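Local coordinates for Abbfa_003403 (Acinetobacter baumannii, PDB 4ZXH), which probably assembles a peptide product as a four-domain nonribosomal peptide synthetase, with condensation, adenylation, carrier and thioesterase domains and a phosphopantetheine arm, at residues A[109-114]-A[390-395]; A[229-234]-A[396-401]; A[400-405]-A[420-425]. All blocks are in the same frame, centred on the assembly; numbering follows the deposited sequence. Where two conformers were deposited one is given.

Contact 1: residues A[109-114]-A[390-395]; sequences QLVEQD and GSFPVR. With K (potassium ion), chain D.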
loop_
_atom_site.group_PDB
_atom_site.type_symbol
_atom_site.label_atom_id
_atom_site.label_comp_id
_atom_site.label_asym_id
_atom_site.label_seq_id
_atom_site.Cartn_x
_atom_site.Cartn_y
_atom_site.Cartn_z
ATOM N N GLN A 109 18.233 15.183 22.939
ATOM C CA GLN A 109 18.013 14.879 21.533
ATOM C C GLN A 109 19.237 14.162 20.972
ATOM O O GLN A 109 19.107 13.161 20.260
ATOM C CB GLN A 109 17.689 16.139 20.719
ATOM C CG GLN A 109 17.341 15.777 19.264
ATOM C CD GLN A 109 16.849 16.938 18.398
ATOM O OE1 GLN A 109 16.586 18.044 18.879
ATOM N NE2 GLN A 109 16.745 16.681 17.098
ATOM N N LEU A 110 20.419 14.656 21.335
ATOM C CA LEU A 110 21.674 14.046 20.912
ATOM C C LEU A 110 21.742 12.560 21.256
ATOM O O LEU A 110 22.007 11.718 20.391
ATOM C CB LEU A 110 22.852 14.780 21.551
ATOM C CG LEU A 110 24.238 14.254 21.175
ATOM C CD1 LEU A 110 24.400 14.240 19.653
ATOM C CD2 LEU A 110 25.345 15.073 21.840
ATOM N N VAL A 111 21.504 12.252 22.525
ATOM C CA VAL A 111 21.514 10.881 23.008
ATOM C C VAL A 111 20.444 10.040 22.307
ATOM O O VAL A 111 20.676 8.884 21.981
ATOM C CB VAL A 111 21.316 10.833 24.575
ATOM C CG1 VAL A 111 21.174 9.392 25.091
ATOM C CG2 VAL A 111 22.477 11.548 25.307
ATOM N N GLU A 112 19.270 10.609 22.059
ATOM C CA GLU A 112 18.270 9.867 21.297
ATOM C C GLU A 112 18.807 9.555 19.895
ATOM O O GLU A 112 18.791 8.398 19.480
ATOM C CB GLU A 112 16.938 10.626 21.244
ATOM C CG GLU A 112 16.131 10.487 22.561
ATOM C CD GLU A 112 15.091 11.596 22.794
ATOM O OE1 GLU A 112 14.974 12.508 21.939
ATOM O OE2 GLU A 112 14.396 11.556 23.844
ATOM N N GLN A 113 19.331 10.553 19.180
ATOM C CA GLN A 113 19.824 10.278 17.833
ATOM C C GLN A 113 21.035 9.333 17.851
ATOM O O GLN A 113 21.113 8.445 17.009
ATOM C CB GLN A 113 20.148 11.578 17.094
ATOM C CG GLN A 113 19.645 11.620 15.638
ATOM C CD GLN A 113 18.110 11.526 15.487
ATOM O OE1 GLN A 113 17.357 11.429 16.469
ATOM N NE2 GLN A 113 17.650 11.563 14.237
ATOM N N ASP A 114 21.938 9.470 18.817
ATOM C CA ASP A 114 23.090 8.566 18.897
ATOM C C ASP A 114 22.709 7.104 19.129
ATOM O O ASP A 114 23.241 6.208 18.474
ATOM C CB ASP A 114 24.041 9.011 20.000
ATOM C CG ASP A 114 24.961 10.128 19.561
ATOM O OD1 ASP A 114 24.753 10.651 18.447
ATOM O OD2 ASP A 114 25.901 10.459 20.329
ATOM N N GLY A 390 21.378 8.896 38.531
ATOM C CA GLY A 390 20.148 9.669 38.504
ATOM C C GLY A 390 19.395 9.352 37.229
ATOM O O GLY A 390 19.928 8.649 36.371
ATOM N N SER A 391 18.164 9.847 37.102
ATOM C CA SER A 391 17.360 9.599 35.904
ATOM C C SER A 391 17.943 10.291 34.703
ATOM O O SER A 391 18.588 11.313 34.849
ATOM C CB SER A 391 15.915 10.072 36.087
ATOM O OG SER A 391 15.225 9.280 37.030
ATOM N N PHE A 392 17.727 9.716 33.518
ATOM C CA PHE A 392 17.923 10.433 32.259
ATOM C C PHE A 392 16.993 9.836 31.184
ATOM O O PHE A 392 17.344 8.868 30.514
ATOM C CB PHE A 392 19.387 10.388 31.817
ATOM C CG PHE A 392 19.695 11.297 30.653
ATOM C CD1 PHE A 392 20.109 12.596 30.864
ATOM C CD2 PHE A 392 19.559 10.848 29.340
ATOM C CE1 PHE A 392 20.388 13.424 29.806
ATOM C CE2 PHE A 392 19.826 11.671 28.270
ATOM C CZ PHE A 392 20.235 12.959 28.493
ATOM N N PRO A 393 15.791 10.410 31.019
ATOM C CA PRO A 393 14.846 9.808 30.066
ATOM C C PRO A 393 15.283 9.927 28.616
ATOM O O PRO A 393 15.811 10.941 28.170
ATOM C CB PRO A 393 13.560 10.596 30.304
ATOM C CG PRO A 393 13.728 11.194 31.695
ATOM C CD PRO A 393 15.179 11.498 31.802
ATOM N N VAL A 394 15.043 8.860 27.876
ATOM C CA VAL A 394 15.425 8.774 26.485
ATOM C C VAL A 394 14.307 8.102 25.681
ATOM O O VAL A 394 13.917 6.974 25.984
ATOM C CB VAL A 394 16.742 7.971 26.324
ATOM C CG1 VAL A 394 16.947 7.591 24.893
ATOM C CG2 VAL A 394 17.912 8.791 26.783
ATOM N N ARG A 395 13.774 8.788 24.674
ATOM C CA ARG A 395 12.909 8.107 23.721
ATOM C C ARG A 395 13.629 6.854 23.183
ATOM O O ARG A 395 14.790 6.920 22.790
ATOM C CB ARG A 395 12.524 9.035 22.577
ATOM C CG ARG A 395 11.510 10.121 22.940
ATOM C CD ARG A 395 11.390 11.174 21.813
ATOM N NE ARG A 395 11.060 10.592 20.509
ATOM C CZ ARG A 395 11.003 11.270 19.364
ATOM N NH1 ARG A 395 11.258 12.571 19.331
ATOM N NH2 ARG A 395 10.687 10.640 18.244
HETATM K K K D . 13.338 7.835 35.289
#
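The phenyl ring of F392 is met obliquely by V111, whose CG2 reaches tip to tip to ring atom CE2 at 4.0 Å and sits almost as close to CZ. The E112 carboxylate and the R395 guanidinium are inclined by 61° to each other. E112 OE1 lies 4.5 Å from R395 NH1 and well out of the guanidinium plane, so the charges are near but no N-H is aimed at the oxygen; the stronger partner of R395 is E398. What E112 does bind is backbone. With CG anti to its carbonyl carbon (chi1 -78°) and the chain extended, OE2 accepts R395 N at 3.0 Å in a nearly straight bond (164°), from above the carboxylate plane. The crossing chain that E112 fastens follows strand 387-391, which joins the sheet containing strands 40-49 and 138-146, as in the latch between the two lobes of condensation domains; helix 104-115 packs on it here. V394 splits its branches: CG2 meets V111 CG1 at 3.7 Å, while CG1 runs alongside E112 CG at 3.8 Å, in the opposite direction. At the far end, S391 OG joins E371, L372, L374 and I376, through their carbonyl oxygens, around the potassium ion.

Contact 2: residues A[229-234]-A[396-401]; sequences GSSLVF and QQEGQL. With PNS (4'-phosphopantetheine), chain B.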
loop_
_atom_site.group_PDB
_atom_site.type_symbol
_atom_site.label_atom_id
_atom_site.label_comp_id
_atom_site.label_asym_id
_atom_site.label_seq_id
_atom_site.Cartn_x
_atom_site.Cartn_y
_atom_site.Cartn_z
ATOM N N GLY A 229 9.132 6.275 14.587
ATOM C CA GLY A 229 8.076 6.485 15.557
ATOM C C GLY A 229 8.340 7.643 16.492
ATOM O O GLY A 229 9.375 8.312 16.399
ATOM N N SER A 230 7.401 7.871 17.402
ATOM C CA SER A 230 7.576 8.856 18.450
ATOM C C SER A 230 6.844 8.367 19.688
ATOM O O SER A 230 6.180 7.333 19.639
ATOM C CB SER A 230 7.063 10.224 18.007
ATOM O OG SER A 230 7.174 11.155 19.068
ATOM N N SER A 231 6.957 9.099 20.792
ATOM C CA SER A 231 6.446 8.633 22.089
ATOM C C SER A 231 5.742 9.748 22.811
ATOM O O SER A 231 6.230 10.868 22.815
ATOM C CB SER A 231 7.574 8.113 22.990
ATOM O OG SER A 231 8.351 7.107 22.361
ATOM N N LEU A 232 4.609 9.445 23.434
ATOM C CA LEU A 232 3.887 10.437 24.232
ATOM C C LEU A 232 3.654 9.936 25.669
ATOM O O LEU A 232 2.846 9.041 25.891
ATOM C CB LEU A 232 2.559 10.783 23.562
ATOM C CG LEU A 232 1.587 11.646 24.370
ATOM C CD1 LEU A 232 2.243 12.905 24.844
ATOM C CD2 LEU A 232 0.368 11.977 23.527
ATOM N N VAL A 233 4.367 10.498 26.641
ATOM C CA VAL A 233 4.191 10.064 28.028
ATOM C C VAL A 233 2.978 10.739 28.680
ATOM O O VAL A 233 2.813 11.961 28.614
ATOM C CB VAL A 233 5.464 10.336 28.856
ATOM C CG1 VAL A 233 5.287 9.844 30.295
ATOM C CG2 VAL A 233 6.658 9.641 28.199
ATOM N N PHE A 234 2.108 9.942 29.283
ATOM C CA PHE A 234 0.940 10.487 29.970
ATOM C C PHE A 234 0.830 9.893 31.374
ATOM O O PHE A 234 1.539 8.945 31.698
ATOM C CB PHE A 234 -0.335 10.208 29.177
ATOM C CG PHE A 234 -0.627 8.740 28.989
ATOM C CD1 PHE A 234 0.005 8.014 27.987
ATOM C CD2 PHE A 234 -1.525 8.084 29.819
ATOM C CE1 PHE A 234 -0.249 6.662 27.825
ATOM C CE2 PHE A 234 -1.791 6.728 29.659
ATOM C CZ PHE A 234 -1.154 6.017 28.670
ATOM N N GLN A 396 12.965 5.704 23.201
ATOM C CA GLN A 396 13.610 4.485 22.719
ATOM C C GLN A 396 12.598 3.427 22.255
ATOM O O GLN A 396 11.407 3.494 22.578
ATOM C CB GLN A 396 14.537 3.915 23.805
ATOM C CG GLN A 396 13.873 3.604 25.118
ATOM C CD GLN A 396 13.518 2.142 25.211
ATOM O OE1 GLN A 396 14.389 1.267 25.085
ATOM N NE2 GLN A 396 12.225 1.856 25.379
ATOM N N GLN A 397 13.096 2.453 21.498
ATOM C CA GLN A 397 12.267 1.487 20.762
ATOM C C GLN A 397 11.026 2.126 20.119
ATOM O O GLN A 397 9.884 1.821 20.482
ATOM C CB GLN A 397 11.802 0.325 21.652
ATOM C CG GLN A 397 12.779 -0.151 22.726
ATOM C CD GLN A 397 12.614 -1.604 23.160
ATOM O OE1 GLN A 397 11.698 -2.299 22.753
ATOM N NE2 GLN A 397 13.431 -2.001 24.111
ATOM N N GLU A 398 11.235 3.006 19.157
ATOM C CA GLU A 398 10.095 3.614 18.490
ATOM C C GLU A 398 9.901 3.052 17.087
ATOM O O GLU A 398 10.870 2.841 16.352
ATOM C CB GLU A 398 10.251 5.133 18.452
ATOM C CG GLU A 398 10.217 5.732 19.827
ATOM C CD GLU A 398 10.521 7.213 19.847
ATOM O OE1 GLU A 398 11.350 7.659 19.024
ATOM O OE2 GLU A 398 9.963 7.924 20.721
ATOM N N GLY A 399 8.645 2.788 16.738
ATOM C CA GLY A 399 8.283 2.384 15.392
ATOM C C GLY A 399 8.222 0.888 15.145
ATOM O O GLY A 399 8.415 0.425 14.016
ATOM N N GLN A 400 7.959 0.120 16.190
ATOM C CA GLN A 400 7.817 -1.313 16.016
ATOM C C GLN A 400 6.507 -1.620 15.339
ATOM O O GLN A 400 6.454 -2.443 14.424
ATOM C CB GLN A 400 7.889 -2.035 17.357
ATOM C CG GLN A 400 9.277 -2.057 17.937
ATOM C CD GLN A 400 9.278 -2.591 19.338
ATOM O OE1 GLN A 400 8.222 -2.962 19.863
ATOM N NE2 GLN A 400 10.467 -2.652 19.959
ATOM N N LEU A 401 5.455 -0.938 15.793
ATOM C CA LEU A 401 4.104 -1.143 15.292
ATOM C C LEU A 401 3.474 0.168 14.867
ATOM O O LEU A 401 4.141 1.192 14.845
ATOM C CB LEU A 401 3.249 -1.820 16.351
ATOM C CG LEU A 401 3.710 -3.207 16.804
ATOM C CD1 LEU A 401 2.794 -3.691 17.927
ATOM C CD2 LEU A 401 3.725 -4.188 15.619
HETATM O O23 PNS B . 6.742 -12.602 7.061
HETATM P P24 PNS B . 7.545 -13.703 7.703
HETATM O O25 PNS B . 7.104 -15.126 7.493
HETATM O O27 PNS B . 7.488 -13.394 9.285
HETATM C C28 PNS B . 7.896 -12.127 9.790
HETATM C C29 PNS B . 7.798 -12.148 11.305
HETATM C C30 PNS B . 8.688 -13.306 11.761
HETATM C C31 PNS B . 6.343 -12.385 11.714
HETATM C C32 PNS B . 8.254 -10.793 11.866
HETATM O O33 PNS B . 7.626 -9.771 11.075
HETATM C C34 PNS B . 7.905 -10.671 13.337
HETATM O O35 PNS B . 8.366 -11.433 14.185
HETATM N N36 PNS B . 7.084 -9.699 13.709
HETATM C C37 PNS B . 6.688 -9.502 15.094
HETATM C C38 PNS B . 7.134 -8.100 15.507
HETATM C C39 PNS B . 7.493 -8.096 16.961
HETATM O O40 PNS B . 8.052 -9.055 17.471
HETATM N N41 PNS B . 7.148 -6.985 17.597
HETATM C C42 PNS B . 7.350 -6.656 18.987
HETATM C C43 PNS B . 6.454 -5.446 19.149
HETATM S S44 PNS B . 4.899 -6.014 19.851
#
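E398 places CG anti to its own carbonyl carbon (chi1 -65°) and then runs extended, while S231 turns OG anti to its carbonyl carbon (chi1 -54°), so the E398 carboxylate comes across the S231 hydroxyl beside strand 229-235. E398 OE2 accepts S231 OG (2.4 Å as modelled) through its anti lone pair, away from OE1. The same OE2 forms a salt bridge with R395 NE, and OE1 pairs with K116 NZ; two cations and a hydroxyl therefore hold the rotation of the carboxylate and would be expected to favour its ionised form. OE1 also passes 3.3 Å from G229 O, a pair of acceptors without a bond; R395, whose NE pairs with OE2, also reaches that carbonyl through NH2 in a weak hydrogen bond. Two glycines allow the backbones to close in: G229 CA stands 3.9 Å from G399 N, and G399 has positive phi (93°) where the loop turns. Beyond this turn Q400 extends its amide to the cofactor, OE1 lying 3.1 Å from C43 of the phosphopantetheine while NE2 is held by A38 O. L401 CD1 comes to 3.7 Å from the thiol sulfur S44. Reached by an arm whose other end is at S1008, this pocket is consistent with the pantetheine tunnel of a condensation domain, probably on its acceptor side.

Contact 3: residues A[400-405]-A[420-425]; sequences QLDITL and KYNTDL. With PNS (4'-phosphopantetheine), chain B.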
loop_
_atom_site.group_PDB
_atom_site.type_symbol
_atom_site.label_atom_id
_atom_site.label_comp_id
_atom_site.label_asym_id
_atom_site.label_seq_id
_atom_site.Cartn_x
_atom_site.Cartn_y
_atom_site.Cartn_z
ATOM N N GLN A 400 7.959 0.120 16.190
ATOM C CA GLN A 400 7.817 -1.313 16.016
ATOM C C GLN A 400 6.507 -1.620 15.339
ATOM O O GLN A 400 6.454 -2.443 14.424
ATOM C CB GLN A 400 7.889 -2.035 17.357
ATOM C CG GLN A 400 9.277 -2.057 17.937
ATOM C CD GLN A 400 9.278 -2.591 19.338
ATOM O OE1 GLN A 400 8.222 -2.962 19.863
ATOM N NE2 GLN A 400 10.467 -2.652 19.959
ATOM N N LEU A 401 5.455 -0.938 15.793
ATOM C CA LEU A 401 4.104 -1.143 15.292
ATOM C C LEU A 401 3.474 0.168 14.867
ATOM O O LEU A 401 4.141 1.192 14.845
ATOM C CB LEU A 401 3.249 -1.820 16.351
ATOM C CG LEU A 401 3.710 -3.207 16.804
ATOM C CD1 LEU A 401 2.794 -3.691 17.927
ATOM C CD2 LEU A 401 3.725 -4.188 15.619
ATOM N N ASP A 402 2.193 0.132 14.510
ATOM C CA ASP A 402 1.472 1.345 14.144
ATOM C C ASP A 402 1.229 2.160 15.394
ATOM O O ASP A 402 1.392 3.389 15.402
ATOM C CB ASP A 402 0.142 1.023 13.460
ATOM C CG ASP A 402 0.309 0.609 12.014
ATOM O OD1 ASP A 402 1.451 0.326 11.598
ATOM O OD2 ASP A 402 -0.708 0.571 11.285
ATOM N N ILE A 403 0.841 1.445 16.448
ATOM C CA ILE A 403 0.571 1.999 17.770
ATOM C C ILE A 403 1.038 0.994 18.815
ATOM O O ILE A 403 0.832 -0.214 18.646
ATOM C CB ILE A 403 -0.937 2.267 18.001
ATOM C CG1 ILE A 403 -1.499 3.244 16.991
ATOM C CG2 ILE A 403 -1.177 2.883 19.344
ATOM C CD1 ILE A 403 -3.010 3.354 17.086
ATOM N N THR A 404 1.657 1.472 19.889
ATOM C CA THR A 404 1.908 0.622 21.039
ATOM C C THR A 404 1.610 1.364 22.343
ATOM O O THR A 404 2.150 2.437 22.595
ATOM C CB THR A 404 3.369 0.116 21.104
ATOM O OG1 THR A 404 3.693 -0.635 19.931
ATOM C CG2 THR A 404 3.556 -0.768 22.320
ATOM N N LEU A 405 0.763 0.773 23.174
ATOM C CA LEU A 405 0.519 1.263 24.523
ATOM C C LEU A 405 1.451 0.573 25.529
ATOM O O LEU A 405 1.431 -0.652 25.662
ATOM C CB LEU A 405 -0.944 1.030 24.908
ATOM C CG LEU A 405 -1.384 1.510 26.278
ATOM C CD1 LEU A 405 -1.246 3.016 26.304
ATOM C CD2 LEU A 405 -2.816 1.096 26.524
ATOM N N LYS A 420 3.227 4.941 22.102
ATOM C CA LYS A 420 4.147 4.995 20.972
ATOM C C LYS A 420 3.355 4.914 19.699
ATOM O O LYS A 420 2.435 4.096 19.593
ATOM C CB LYS A 420 5.154 3.861 21.045
ATOM C CG LYS A 420 6.062 4.008 22.255
ATOM C CD LYS A 420 7.207 3.108 22.099
ATOM C CE LYS A 420 8.126 3.181 23.251
ATOM N NZ LYS A 420 9.077 2.048 23.099
ATOM N N TYR A 421 3.699 5.767 18.738
ATOM C CA TYR A 421 2.945 5.871 17.492
ATOM C C TYR A 421 3.859 6.117 16.305
ATOM O O TYR A 421 4.865 6.826 16.403
ATOM C CB TYR A 421 1.905 6.987 17.585
ATOM C CG TYR A 421 2.480 8.376 17.754
ATOM C CD1 TYR A 421 2.899 8.839 19.002
ATOM C CD2 TYR A 421 2.591 9.237 16.674
ATOM C CE1 TYR A 421 3.433 10.128 19.158
ATOM C CE2 TYR A 421 3.112 10.526 16.822
ATOM C CZ TYR A 421 3.529 10.968 18.058
ATOM O OH TYR A 421 4.047 12.248 18.184
ATOM N N ASN A 422 3.491 5.521 15.180
ATOM C CA ASN A 422 4.230 5.638 13.930
ATOM C C ASN A 422 3.993 7.013 13.290
ATOM O O ASN A 422 2.862 7.323 12.907
ATOM C CB ASN A 422 3.784 4.495 13.014
ATOM C CG ASN A 422 4.543 4.430 11.712
ATOM O OD1 ASN A 422 4.885 5.451 11.103
ATOM N ND2 ASN A 422 4.786 3.209 11.253
ATOM N N THR A 423 5.041 7.826 13.161
ATOM C CA THR A 423 4.895 9.206 12.674
ATOM C C THR A 423 4.694 9.352 11.152
ATOM O O THR A 423 4.621 10.470 10.634
ATOM C CB THR A 423 6.109 10.073 13.056
ATOM O OG1 THR A 423 7.308 9.494 12.523
ATOM C CG2 THR A 423 6.227 10.177 14.529
ATOM N N ASP A 424 4.617 8.242 10.435
ATOM C CA ASP A 424 4.255 8.305 9.019
ATOM C C ASP A 424 2.748 8.100 8.854
ATOM O O ASP A 424 2.190 8.327 7.787
ATOM C CB ASP A 424 5.028 7.267 8.195
ATOM C CG ASP A 424 6.481 7.670 7.946
ATOM O OD1 ASP A 424 6.860 8.827 8.227
ATOM O OD2 ASP A 424 7.250 6.821 7.444
ATOM N N LEU A 425 2.094 7.688 9.931
ATOM C CA LEU A 425 0.663 7.453 9.914
ATOM C C LEU A 425 -0.107 8.485 10.742
ATOM O O LEU A 425 -1.192 8.926 10.351
ATOM C CB LEU A 425 0.367 6.051 10.430
ATOM C CG LEU A 425 1.215 4.978 9.754
ATOM C CD1 LEU A 425 0.764 3.598 10.196
ATOM C CD2 LEU A 425 1.155 5.117 8.245
HETATM O O23 PNS B . 6.742 -12.602 7.061
HETATM P P24 PNS B . 7.545 -13.703 7.703
HETATM O O25 PNS B . 7.104 -15.126 7.493
HETATM O O27 PNS B . 7.488 -13.394 9.285
HETATM C C28 PNS B . 7.896 -12.127 9.790
HETATM C C29 PNS B . 7.798 -12.148 11.305
HETATM C C30 PNS B . 8.688 -13.306 11.761
HETATM C C31 PNS B . 6.343 -12.385 11.714
HETATM C C32 PNS B . 8.254 -10.793 11.866
HETATM O O33 PNS B . 7.626 -9.771 11.075
HETATM C C34 PNS B . 7.905 -10.671 13.337
HETATM O O35 PNS B . 8.366 -11.433 14.185
HETATM N N36 PNS B . 7.084 -9.699 13.709
HETATM C C37 PNS B . 6.688 -9.502 15.094
HETATM C C38 PNS B . 7.134 -8.100 15.507
HETATM C C39 PNS B . 7.493 -8.096 16.961
HETATM O O40 PNS B . 8.052 -9.055 17.471
HETATM N N41 PNS B . 7.148 -6.985 17.597
HETATM C C42 PNS B . 7.350 -6.656 18.987
HETATM C C43 PNS B . 6.454 -5.446 19.149
HETATM S S44 PNS B . 4.899 -6.014 19.851
#
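L425 lays its CD1 methyl over the carboxylate of D402, 3.5 Å from CG and about equally far from both oxygens, the two side chains crossing obliquely. D402 turns CG anti to its carbonyl carbon (chi1 -78°), and its buried charge is answered elsewhere: OD2 forms a salt bridge with R221 and a hydrogen bond with H213, so the leucine methyl packs on a group already held by polar partners. The backbone of D402 opens the strand pairing, its carbonyl O accepting N422 N at 3.0 Å from above the carbonyl plane. T404 and K420 follow as an antiparallel hydrogen-bonded pair, joined by T404 N to K420 O and by K420 N to T404 O, each 2.8 Å. The second of these lies in the plane of the accepting carbonyl, whereas the first comes in from above it. Between the D402-N422 bond and this pair, I403 and Y421 make a non-hydrogen-bonded pair, with I403 CA 3.3 Å from K420 O in a CA-H...O contact. This is the open end of the beta hairpin formed by strands 403-411 and 414-422, the central pair of a four-strand sheet in the condensation domain flanked by strands 229-235 and 356-360. I403 and Y421 face helix 428-447, touching M434 and A431 respectively. On the opposite face T404 CB and K420 CB approach to 4.1 Å; from there the extended lysine leads away, and NZ is gripped by the carbonyls of Q396 and Q397 and by E406. N422 turns CG anti to its backbone N (chi1 -176°), and OD1 accepts D424 N at 2.9 Å in an Asx turn. The turn carries the chain round to L425, whose N bonds to N422 O.

Overall arrangement
Each contact in the condensation domain has one segment on the continuous run 390-405, which leads from the potassium site to the phosphopantetheine. Contact 1 starts it at strand 387-391; its centre is about 13 Å from that of contact 2, and they meet where R395 NH2 packs 3.6 Å from S230 CA. Contacts 2 and 3, with centres about 6 Å apart, share Q400 and L401 at the cofactor, and strands 229-235 and 414-422 are neighbours in one sheet. K420 of contact 3 ties the loop of contact 2 down, NZ lying 2.7 Å from Q397 O. Contacts 1 and 3 do not touch, their nearest atoms being about 6 Å apart, so contact 2 links them.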